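Local coordinates for protein glycoside Hydrolase (Bacteroides uniformis, PDB 5T99) that probably hydrolyses beta-galactosidic linkages in agarose-derived oligosaccharides, as a family 2 glycoside hydrolase that binds the inhibitor galacto-isofagomine, at residues H185-T190 with Y284-G289; I203-K208 with L270-Y275; H221-A226 with Y266-K271; T230-N235 with I252-P257. One frame throughout, in Å; residues are numbered along the deposited sequence.

Contact 1. Residues H185-T190 with Y284-G289; sequences HGVYVT and YFTDFG. With EDO (1,2-ethanediol), chain J.
Y284 reaches across from strand 279-288 to G186 and V187 of strand 180-194. CB points at the opposite strand, and with CG anti to the backbone N (chi1 -171°) the ring runs on toward G186. CD2 and CE2 lie alongside the V187 methyl CG2, with CD2 to CG2 at 3.6 Å. At the tip, OH accepts a weak, bent hydrogen bond from the G186 N at 3.3 Å. A water in the plane of the ring joins the same Y284 OH, at 3.0 Å, to the V187 O, so the hydroxyl is tied to the far backbone twice over. Further along, the V187 CB sits 3.7 Å from the T286 OG1. V189 then crosses F288 at about a right angle and sets its CG1 over one face of the ring, offset toward the rim, a CH-pi contact 4.0 Å from the ring centroid. An ethanediol, probably from the crystallisation liquor, accepts a bond from the G289 N. The strands lie in different sheets; the axes of 187-190 and 284-288 approach to 8.6 Å at 29°, and alternate side chains fill the gap: face-to-face packing of a beta sandwich, here the immunoglobulin-like domain of family 2 glycoside hydrolases.

Contact 2. Residues I203-K208 with L270-Y275; sequences IETTVK and LKTEIY. With EDO (1,2-ethanediol), chain K.
I203 and L270 meet end to end between the two sheets, the I203 CD1 lying 4.0 Å from the L270 CD1 and about as far from the other L270 methyl, so that the isoleucine tip rests against the fork of the leucine. At the other end of the contact V207 and I274 do the same, with the V207 CG2 3.9 Å from the I274 CD1. V207 has CG2 anti to its carbonyl carbon, the placement that aims this methyl across the gap. T205 lies between these pairs and turns its methyl inward: the T205 CG2 approaches the T272 CG2 at 4.2 Å and the I274 CD1 at 4.3 Å. No hydrogen bond passes from one segment to the other.

One shell out, H221 of the adjoining strand touches I203, T205 and L270, and its ND1 is hydrogen-bonded to the T272 OG1, which gives the buried threonine hydroxyl a partner while the T272 methyl CG2 packs against T205. V187 and V189 of strand 180-194 touch L270, and I182 lies against T272 and I274. Backbone bonds from I203, T205 and V207 to strand 245-255 and from E204 and T206 to strand 180-194 hold strand 198-209 in the middle of its sheet. The axes of segments 203-208 and 270-275 approach to 10.0 Å and cross at -40°: with every second side chain touching, this is the interior of an immunoglobulin-like beta sandwich.

Contact 3. Residues H221-A226 with Y266-K271; sequences HSIINA and YMYKLK
Y266 turns its hydroxyl back onto the bend at N225 and A226. Its OH accepts a nearly straight hydrogen bond from the A226 N at 2.9 Å, while the N225 CB comes in at the ring edge, 3.2 Å from the same Y266 OH. The side-chain amide of N225 stands almost perpendicular to that ring, their planes 84° apart. A chi1 of 73° places the N225 CG between the backbone N and the carbonyl carbon, and its OD1 is hydrogen-bonded to the E229 N. Within the second segment the Y266 CE2 sits above the centre of the Y268 ring. That ring meets I223 obliquely, its CD1 3.8 Å from the I223 CG2, and its OH is bonded to the N258 N.

Beyond the tyrosines the chains pair as regular antiparallel strands. S222 with K271 and I224 with K269 are hydrogen-bonded pairs, each closed by two backbone bonds lying in the carbonyl planes, such as the I224 N to the K269 O at 2.7 Å. Between them I223 and L270 form a non-hydrogen-bonded pair on the buried face. There the L270 CD1 also reaches the H221 CB at 3.7 Å. On the other face the I224 CD1 leans across to the K271 CB at 4.0 Å.

Strand 215-224 thus has strand 268-276 on one edge and strand 230-240 on the other, while strand 279-288 continues the sheet beyond 268-276. The face that carries I223 and L270 looks onto strand 198-209 of the opposing sheet.

Contact 4. Residues T230-N235 with I252-P257; sequences TVAILN and INMLNP. With EDO (1,2-ethanediol), chain D; EDO (1,2-ethanediol), chain E.
I252 makes the close part of this contact, pushing its CD1 in among the backbone and side chains of strand 230-240. With CG1 anti to the backbone N (chi1 -175°), that methyl reaches the I233 O at 3.3 Å, the A232 CB at 3.8 Å and the L234 CB at 3.8 Å. L234 and I252 slide past one another in opposite directions, and the L234 CD2 lies 3.9 Å from the I252 CB.

The other end is looser. M254 is buried but makes few contacts across: its chain folds at its second and third torsions to put SD 3.9 Å from the A232 CB and CE 3.8 Å from the V231 CG2. V231, crossed at about a right angle, is exposed, as are L255 and N256 beyond the contact. An ethanediol, probably from the crystallisation liquor, bridges the L255 N and the L255 O and touches M254.

Strand 230-240, outermost in its sheet as strand 245-255 is in the other, carries a classic beta bulge, two residues (V231, A232) set against the single I223. The contact therefore closes one margin of the sandwich, with I223 of strand 215-224 packed against both I252 and M254.

All four contacts belong to one beta sandwich. Contacts 1, 2 and 4 span its two sheets, whereas contact 3 joins neighbouring strands within one. Contacts 1 and 2 are buried, contact 3 is partly buried and contact 4 lies at the surface. Their chemistry follows: contact 2 is wholly apolar across the gap, contact 1 adds a weak hydrogen bond and a water, contact 3 rests mainly on backbone bonds, with one to a tyrosine hydroxyl, and contact 4 is apolar but partly exposed, between outermost strands of both sheets. Contacts 2 and 3 share L270 and K271, and L270 also packs on V189 of contact 1. The H221 N to L234 O bond ties contact 3 to contact 4.

Contact 1. Residues H185-T190 with Y284-G289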
# COMPACT_ATOMS: atom_id res chain seq x y z
N HIS A 185 15.67 -13.58 -7.07
CA HIS A 185 14.41 -13.99 -7.69
C HIS A 185 14.52 -15.35 -8.38
O HIS A 185 13.88 -15.58 -9.40
CB HIS A 185 13.94 -12.91 -8.66
CG HIS A 185 14.04 -11.53 -8.09
ND1 HIS A 185 14.47 -10.44 -8.83
CD2 HIS A 185 13.79 -11.06 -6.84
CE1 HIS A 185 14.45 -9.36 -8.07
NE2 HIS A 185 14.05 -9.72 -6.85
N GLY A 186 15.29 -16.25 -7.79
CA GLY A 186 15.68 -17.49 -8.45
C GLY A 186 14.76 -18.70 -8.32
O GLY A 186 15.11 -19.78 -8.81
N VAL A 187 13.61 -18.53 -7.65
CA VAL A 187 12.57 -19.57 -7.59
C VAL A 187 11.22 -18.98 -8.03
O VAL A 187 10.83 -17.90 -7.59
CB VAL A 187 12.43 -20.18 -6.18
CG1 VAL A 187 11.29 -21.19 -6.14
CG2 VAL A 187 13.74 -20.82 -5.75
N TYR A 188 10.52 -19.72 -8.88
CA TYR A 188 9.26 -19.30 -9.45
C TYR A 188 8.24 -20.42 -9.21
O TYR A 188 8.36 -21.49 -9.80
CB TYR A 188 9.49 -19.00 -10.94
CG TYR A 188 8.28 -18.68 -11.79
CD1 TYR A 188 7.13 -18.07 -11.26
CD2 TYR A 188 8.30 -18.97 -13.16
CE1 TYR A 188 6.04 -17.77 -12.09
CE2 TYR A 188 7.22 -18.66 -13.98
CZ TYR A 188 6.10 -18.07 -13.45
OH TYR A 188 5.03 -17.80 -14.30
N VAL A 189 7.27 -20.17 -8.33
CA VAL A 189 6.30 -21.16 -7.86
C VAL A 189 4.93 -20.88 -8.47
O VAL A 189 4.39 -19.79 -8.29
CB VAL A 189 6.15 -21.07 -6.32
CG1 VAL A 189 5.16 -22.12 -5.80
CG2 VAL A 189 7.51 -21.21 -5.64
N THR A 190 4.37 -21.87 -9.18
CA THR A 190 3.03 -21.77 -9.77
C THR A 190 2.17 -22.96 -9.33
O THR A 190 2.70 -23.92 -8.75
CB THR A 190 3.10 -21.71 -11.31
OG1 THR A 190 3.86 -22.82 -11.84
CG2 THR A 190 3.75 -20.38 -11.75
N TYR A 284 17.14 -21.34 0.45
CA TYR A 284 16.40 -20.22 -0.14
C TYR A 284 14.91 -20.41 0.10
O TYR A 284 14.34 -21.44 -0.30
CB TYR A 284 16.68 -20.18 -1.64
CG TYR A 284 16.17 -18.97 -2.39
CD1 TYR A 284 17.00 -17.86 -2.63
CD2 TYR A 284 14.88 -18.94 -2.91
CE1 TYR A 284 16.55 -16.77 -3.35
CE2 TYR A 284 14.43 -17.85 -3.64
CZ TYR A 284 15.27 -16.77 -3.86
OH TYR A 284 14.81 -15.68 -4.57
N PHE A 285 14.29 -19.43 0.74
CA PHE A 285 12.90 -19.49 1.12
C PHE A 285 12.02 -18.67 0.16
O PHE A 285 12.44 -17.62 -0.33
CB PHE A 285 12.73 -18.99 2.56
CG PHE A 285 13.30 -19.92 3.59
CD1 PHE A 285 12.53 -20.98 4.10
CD2 PHE A 285 14.59 -19.74 4.08
CE1 PHE A 285 13.03 -21.84 5.07
CE2 PHE A 285 15.10 -20.60 5.05
CZ PHE A 285 14.33 -21.65 5.54
N THR A 286 10.82 -19.18 -0.10
CA THR A 286 9.80 -18.49 -0.90
C THR A 286 8.42 -18.70 -0.25
O THR A 286 8.01 -19.83 0.02
CB THR A 286 9.73 -19.03 -2.35
OG1 THR A 286 11.02 -18.97 -2.98
CG2 THR A 286 8.74 -18.21 -3.19
N ASP A 287 7.71 -17.61 0.01
CA ASP A 287 6.34 -17.71 0.51
C ASP A 287 5.43 -17.82 -0.69
O ASP A 287 5.68 -17.18 -1.72
CB ASP A 287 5.98 -16.50 1.36
CG ASP A 287 6.66 -16.53 2.72
OD1 ASP A 287 6.75 -17.62 3.34
OD2 ASP A 287 7.09 -15.47 3.19
N PHE A 288 4.40 -18.65 -0.58
CA PHE A 288 3.43 -18.83 -1.67
C PHE A 288 2.08 -19.31 -1.17
O PHE A 288 1.97 -19.81 -0.05
CB PHE A 288 3.98 -19.78 -2.75
CG PHE A 288 3.93 -21.24 -2.37
CD1 PHE A 288 2.83 -22.02 -2.69
CD2 PHE A 288 4.99 -21.84 -1.70
CE1 PHE A 288 2.77 -23.36 -2.34
CE2 PHE A 288 4.95 -23.18 -1.35
CZ PHE A 288 3.84 -23.95 -1.68
N GLY A 289 1.07 -19.15 -2.02
CA GLY A 289 -0.28 -19.62 -1.76
C GLY A 289 -0.80 -20.48 -2.89
O GLY A 289 -0.24 -20.50 -3.99
C1 EDO J . 1.52 -18.11 -7.40
O1 EDO J . 2.67 -17.81 -8.23
C2 EDO J . 1.87 -18.91 -6.14
O2 EDO J . 1.61 -18.19 -4.92
O HOH W 1 12.05 -15.98 -5.74

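Contact 2. Residues I203-K208 with L270-Y275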
# COMPACT_ATOMS: atom_id res chain seq x y z
N ILE A 203 7.47 -25.83 -9.61
CA ILE A 203 8.58 -25.00 -9.10
C ILE A 203 9.74 -24.98 -10.07
O ILE A 203 10.29 -26.03 -10.42
CB ILE A 203 9.09 -25.51 -7.73
CG1 ILE A 203 7.94 -25.53 -6.70
CG2 ILE A 203 10.24 -24.63 -7.24
CD1 ILE A 203 8.26 -26.30 -5.44
N GLU A 204 10.11 -23.78 -10.51
CA GLU A 204 11.29 -23.56 -11.33
C GLU A 204 12.42 -23.05 -10.46
O GLU A 204 12.28 -22.01 -9.82
CB GLU A 204 11.03 -22.55 -12.45
CG GLU A 204 12.18 -22.45 -13.45
CD GLU A 204 12.08 -21.21 -14.31
OE1 GLU A 204 11.62 -21.33 -15.45
OE2 GLU A 204 12.44 -20.13 -13.83
N THR A 205 13.54 -23.77 -10.45
CA THR A 205 14.72 -23.39 -9.68
C THR A 205 15.82 -22.91 -10.63
O THR A 205 16.10 -23.57 -11.63
CB THR A 205 15.24 -24.58 -8.84
OG1 THR A 205 14.15 -25.20 -8.15
CG2 THR A 205 16.27 -24.14 -7.81
N THR A 206 16.42 -21.77 -10.31
CA THR A 206 17.59 -21.24 -11.01
C THR A 206 18.80 -21.42 -10.10
O THR A 206 18.76 -21.05 -8.92
CB THR A 206 17.40 -19.73 -11.33
OG1 THR A 206 16.20 -19.53 -12.09
CG2 THR A 206 18.58 -19.18 -12.13
N VAL A 207 19.87 -21.98 -10.65
CA VAL A 207 21.10 -22.19 -9.88
C VAL A 207 22.28 -21.61 -10.65
O VAL A 207 22.41 -21.84 -11.86
CB VAL A 207 21.35 -23.68 -9.58
CG1 VAL A 207 22.64 -23.86 -8.78
CG2 VAL A 207 20.17 -24.29 -8.83
N LYS A 208 23.11 -20.85 -9.94
CA LYS A 208 24.32 -20.26 -10.49
C LYS A 208 25.53 -21.06 -10.01
O LYS A 208 25.63 -21.37 -8.81
CB LYS A 208 24.43 -18.80 -10.04
CG LYS A 208 25.57 -18.00 -10.66
CD LYS A 208 25.29 -17.67 -12.12
CE LYS A 208 26.38 -16.80 -12.74
NZ LYS A 208 27.68 -17.54 -12.81
N LEU A 270 8.01 -22.36 1.18
CA LEU A 270 8.90 -23.25 0.43
C LEU A 270 10.33 -23.04 0.87
O LEU A 270 10.86 -21.94 0.72
CB LEU A 270 8.80 -22.96 -1.07
CG LEU A 270 9.84 -23.63 -1.99
CD1 LEU A 270 9.69 -25.15 -1.94
CD2 LEU A 270 9.73 -23.11 -3.41
N LYS A 271 10.97 -24.09 1.39
CA LYS A 271 12.40 -24.08 1.68
C LYS A 271 13.09 -24.87 0.58
O LYS A 271 12.81 -26.06 0.39
CB LYS A 271 12.64 -24.73 3.04
CG LYS A 271 14.10 -24.88 3.52
CD LYS A 271 14.15 -25.95 4.62
CE LYS A 271 15.02 -25.56 5.80
NZ LYS A 271 14.71 -26.39 7.00
N THR A 272 13.97 -24.22 -0.16
CA THR A 272 14.72 -24.86 -1.25
C THR A 272 16.20 -24.95 -0.86
O THR A 272 16.84 -23.93 -0.59
CB THR A 272 14.55 -24.08 -2.59
OG1 THR A 272 13.18 -24.09 -2.98
CG2 THR A 272 15.39 -24.71 -3.71
N GLU A 273 16.72 -26.18 -0.84
CA GLU A 273 18.10 -26.46 -0.45
C GLU A 273 18.84 -26.98 -1.68
O GLU A 273 18.31 -27.82 -2.41
CB GLU A 273 18.14 -27.49 0.69
CG GLU A 273 17.73 -26.88 2.03
CD GLU A 273 17.36 -27.90 3.11
OE1 GLU A 273 16.94 -29.03 2.79
OE2 GLU A 273 17.46 -27.55 4.30
N ILE A 274 20.04 -26.44 -1.93
CA ILE A 274 20.90 -26.91 -3.00
C ILE A 274 22.01 -27.78 -2.41
O ILE A 274 22.59 -27.41 -1.38
CB ILE A 274 21.53 -25.72 -3.76
CG1 ILE A 274 20.43 -24.76 -4.24
CG2 ILE A 274 22.39 -26.21 -4.92
CD1 ILE A 274 19.41 -25.38 -5.17
N TYR A 275 22.32 -28.90 -3.07
CA TYR A 275 23.40 -29.79 -2.62
C TYR A 275 24.40 -30.05 -3.72
O TYR A 275 24.01 -30.25 -4.88
CB TYR A 275 22.89 -31.12 -2.10
CG TYR A 275 22.03 -30.99 -0.88
CD1 TYR A 275 22.57 -31.07 0.40
CD2 TYR A 275 20.66 -30.76 -1.01
CE1 TYR A 275 21.76 -30.94 1.52
CE2 TYR A 275 19.86 -30.62 0.09
CZ TYR A 275 20.40 -30.70 1.35
OH TYR A 275 19.57 -30.56 2.44
C1 EDO K . 11.74 -18.50 -16.72
O1 EDO K . 11.85 -19.60 -17.63
C2 EDO K . 10.74 -17.45 -17.20
O2 EDO K . 11.28 -16.13 -17.04

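Contact 3. Residues H221-A226 with Y266-K271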
# COMPACT_ATOMS: atom_id res chain seq x y z
N HIS A 221 13.18 -29.41 -2.28
CA HIS A 221 12.08 -28.50 -1.94
C HIS A 221 11.26 -29.04 -0.78
O HIS A 221 10.58 -30.05 -0.94
CB HIS A 221 11.14 -28.33 -3.13
CG HIS A 221 11.78 -27.69 -4.32
ND1 HIS A 221 12.36 -26.45 -4.26
CD2 HIS A 221 11.89 -28.11 -5.60
CE1 HIS A 221 12.84 -26.14 -5.46
NE2 HIS A 221 12.56 -27.13 -6.29
N SER A 222 11.31 -28.36 0.37
CA SER A 222 10.44 -28.64 1.50
C SER A 222 9.28 -27.63 1.57
O SER A 222 9.50 -26.42 1.73
CB SER A 222 11.22 -28.62 2.81
OG SER A 222 12.23 -29.61 2.80
N ILE A 223 8.05 -28.15 1.43
CA ILE A 223 6.84 -27.35 1.50
C ILE A 223 6.32 -27.41 2.92
O ILE A 223 5.98 -28.47 3.42
CB ILE A 223 5.78 -27.81 0.50
CG1 ILE A 223 6.29 -27.53 -0.92
CG2 ILE A 223 4.46 -27.08 0.74
CD1 ILE A 223 5.45 -28.11 -2.02
N ILE A 224 6.26 -26.24 3.55
CA ILE A 224 6.04 -26.14 4.99
C ILE A 224 4.71 -25.42 5.21
O ILE A 224 4.43 -24.38 4.61
CB ILE A 224 7.19 -25.37 5.66
CG1 ILE A 224 8.52 -26.10 5.43
CG2 ILE A 224 6.92 -25.15 7.14
CD1 ILE A 224 9.73 -25.25 5.77
N ASN A 225 3.90 -26.00 6.09
CA ASN A 225 2.57 -25.47 6.40
C ASN A 225 2.63 -24.33 7.42
O ASN A 225 3.72 -23.97 7.90
CB ASN A 225 1.57 -26.60 6.79
CG ASN A 225 1.80 -27.21 8.17
OD1 ASN A 225 2.57 -26.71 9.00
ND2 ASN A 225 1.11 -28.31 8.43
N ALA A 226 1.46 -23.78 7.73
CA ALA A 226 1.31 -22.68 8.68
C ALA A 226 1.80 -22.98 10.10
O ALA A 226 2.17 -22.04 10.79
CB ALA A 226 -0.15 -22.23 8.72
N TYR A 266 -4.54 -18.61 3.50
CA TYR A 266 -3.57 -19.55 4.00
C TYR A 266 -2.30 -19.52 3.14
O TYR A 266 -2.38 -19.62 1.92
CB TYR A 266 -4.19 -20.95 4.01
CG TYR A 266 -3.36 -21.96 4.75
CD1 TYR A 266 -3.70 -22.35 6.05
CD2 TYR A 266 -2.24 -22.54 4.15
CE1 TYR A 266 -2.96 -23.29 6.73
CE2 TYR A 266 -1.48 -23.49 4.81
CZ TYR A 266 -1.84 -23.86 6.11
OH TYR A 266 -1.07 -24.80 6.77
N MET A 267 -1.15 -19.42 3.81
CA MET A 267 0.14 -19.31 3.17
C MET A 267 0.99 -20.52 3.50
O MET A 267 0.98 -21.00 4.64
CB MET A 267 0.88 -18.07 3.69
CG MET A 267 0.24 -16.74 3.26
SD MET A 267 0.22 -16.55 1.48
CE MET A 267 1.96 -16.30 1.13
N TYR A 268 1.71 -21.01 2.50
CA TYR A 268 2.70 -22.05 2.67
C TYR A 268 4.05 -21.38 2.59
O TYR A 268 4.16 -20.26 2.12
CB TYR A 268 2.58 -23.11 1.56
CG TYR A 268 1.43 -24.08 1.72
CD1 TYR A 268 1.59 -25.27 2.42
CD2 TYR A 268 0.19 -23.80 1.18
CE1 TYR A 268 0.53 -26.17 2.56
CE2 TYR A 268 -0.88 -24.68 1.32
CZ TYR A 268 -0.70 -25.87 2.00
OH TYR A 268 -1.75 -26.75 2.13
N LYS A 269 5.07 -22.08 3.06
CA LYS A 269 6.47 -21.67 2.95
C LYS A 269 7.28 -22.76 2.23
O LYS A 269 7.24 -23.93 2.61
CB LYS A 269 7.04 -21.41 4.34
CG LYS A 269 8.49 -20.92 4.37
CD LYS A 269 8.96 -20.63 5.79
CE LYS A 269 8.39 -19.31 6.32
NZ LYS A 269 8.81 -19.05 7.73
N LEU A 270 8.01 -22.36 1.18
CA LEU A 270 8.90 -23.25 0.43
C LEU A 270 10.33 -23.04 0.87
O LEU A 270 10.86 -21.94 0.72
CB LEU A 270 8.80 -22.96 -1.07
CG LEU A 270 9.84 -23.63 -1.99
CD1 LEU A 270 9.69 -25.15 -1.94
CD2 LEU A 270 9.73 -23.11 -3.41
N LYS A 271 10.97 -24.09 1.39
CA LYS A 271 12.40 -24.08 1.68
C LYS A 271 13.09 -24.87 0.58
O LYS A 271 12.81 -26.06 0.39
CB LYS A 271 12.64 -24.73 3.04
CG LYS A 271 14.10 -24.88 3.52
CD LYS A 271 14.15 -25.95 4.62
CE LYS A 271 15.02 -25.56 5.80
NZ LYS A 271 14.71 -26.39 7.00
O HOH W 2 14.32 -28.55 1.86

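Contact 4. Residues T230-N235 with I252-P257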
# COMPACT_ATOMS: atom_id res chain seq x y z
N THR A 230 6.93 -29.63 7.85
CA THR A 230 7.16 -30.00 6.46
C THR A 230 6.15 -31.07 6.09
O THR A 230 6.14 -32.14 6.70
CB THR A 230 8.57 -30.57 6.22
OG1 THR A 230 9.58 -29.62 6.61
CG2 THR A 230 8.76 -30.93 4.75
N VAL A 231 5.29 -30.77 5.12
CA VAL A 231 4.21 -31.68 4.68
C VAL A 231 4.45 -32.35 3.32
O VAL A 231 3.73 -33.27 2.94
CB VAL A 231 2.83 -30.98 4.69
CG1 VAL A 231 2.53 -30.41 6.07
CG2 VAL A 231 2.72 -29.88 3.62
N ALA A 232 5.46 -31.90 2.59
CA ALA A 232 5.83 -32.53 1.32
C ALA A 232 7.24 -32.12 0.94
O ALA A 232 7.68 -31.02 1.27
CB ALA A 232 4.85 -32.14 0.21
N ILE A 233 7.94 -33.03 0.26
CA ILE A 233 9.29 -32.80 -0.22
C ILE A 233 9.37 -33.20 -1.70
O ILE A 233 8.95 -34.30 -2.07
CB ILE A 233 10.35 -33.55 0.62
CG1 ILE A 233 10.52 -32.85 1.97
CG2 ILE A 233 11.69 -33.63 -0.13
CD1 ILE A 233 11.47 -33.55 2.93
N LEU A 234 9.87 -32.28 -2.52
CA LEU A 234 10.03 -32.51 -3.95
C LEU A 234 11.51 -32.42 -4.25
O LEU A 234 12.14 -31.41 -3.93
CB LEU A 234 9.26 -31.49 -4.78
CG LEU A 234 9.51 -31.51 -6.31
CD1 LEU A 234 9.19 -32.86 -6.94
CD2 LEU A 234 8.70 -30.40 -6.97
N ASN A 235 12.04 -33.47 -4.86
CA ASN A 235 13.42 -33.50 -5.28
C ASN A 235 13.54 -33.16 -6.77
O ASN A 235 12.64 -33.45 -7.58
CB ASN A 235 14.05 -34.85 -4.97
CG ASN A 235 14.46 -34.97 -3.51
OD1 ASN A 235 15.42 -34.33 -3.08
ND2 ASN A 235 13.73 -35.76 -2.74
N ILE A 252 4.93 -31.20 -7.71
CA ILE A 252 4.55 -32.12 -6.65
C ILE A 252 3.07 -31.92 -6.33
O ILE A 252 2.56 -30.79 -6.38
CB ILE A 252 5.44 -31.91 -5.40
CG1 ILE A 252 5.12 -32.97 -4.33
CG2 ILE A 252 5.30 -30.50 -4.84
CD1 ILE A 252 6.13 -33.04 -3.20
N ASN A 253 2.39 -33.03 -6.04
CA ASN A 253 0.98 -33.03 -5.64
C ASN A 253 0.87 -32.64 -4.16
O ASN A 253 1.68 -33.07 -3.33
CB ASN A 253 0.35 -34.42 -5.82
CG ASN A 253 0.28 -34.87 -7.27
OD1 ASN A 253 0.19 -34.07 -8.21
ND2 ASN A 253 0.30 -36.18 -7.47
N MET A 254 -0.12 -31.81 -3.86
CA MET A 254 -0.55 -31.51 -2.49
C MET A 254 -1.99 -31.97 -2.40
O MET A 254 -2.88 -31.37 -3.00
CB MET A 254 -0.49 -30.00 -2.22
CG MET A 254 0.87 -29.35 -2.39
SD MET A 254 1.94 -29.81 -1.04
CE MET A 254 1.37 -28.72 0.24
N LEU A 255 -2.23 -33.07 -1.68
CA LEU A 255 -3.60 -33.56 -1.46
C LEU A 255 -4.28 -32.74 -0.36
O LEU A 255 -3.63 -32.27 0.57
CB LEU A 255 -3.61 -35.06 -1.13
CG LEU A 255 -2.88 -35.99 -2.12
CD1 LEU A 255 -3.11 -37.45 -1.72
CD2 LEU A 255 -3.28 -35.77 -3.58
N ASN A 256 -5.59 -32.55 -0.51
CA ASN A 256 -6.40 -31.77 0.45
C ASN A 256 -5.76 -30.44 0.84
O ASN A 256 -5.62 -30.13 2.03
CB ASN A 256 -6.69 -32.62 1.68
CG ASN A 256 -7.34 -33.94 1.33
OD1 ASN A 256 -6.77 -35.01 1.53
ND2 ASN A 256 -8.55 -33.86 0.77
N PRO A 257 -5.36 -29.64 -0.17
CA PRO A 257 -4.61 -28.41 0.09
C PRO A 257 -5.42 -27.37 0.86
O PRO A 257 -6.65 -27.34 0.77
CB PRO A 257 -4.29 -27.91 -1.32
CG PRO A 257 -5.45 -28.39 -2.12
CD PRO A 257 -5.68 -29.77 -1.60
C1 EDO D . -0.46 -32.04 1.94
O1 EDO D . -1.20 -31.13 1.13
C2 EDO D . 0.49 -32.90 1.11
O2 EDO D . -0.19 -33.93 0.37
C1 EDO E . -4.20 -33.48 5.05
O1 EDO E . -2.88 -32.93 4.89
C2 EDO E . -4.23 -34.92 4.52
O2 EDO E . -4.17 -34.96 3.08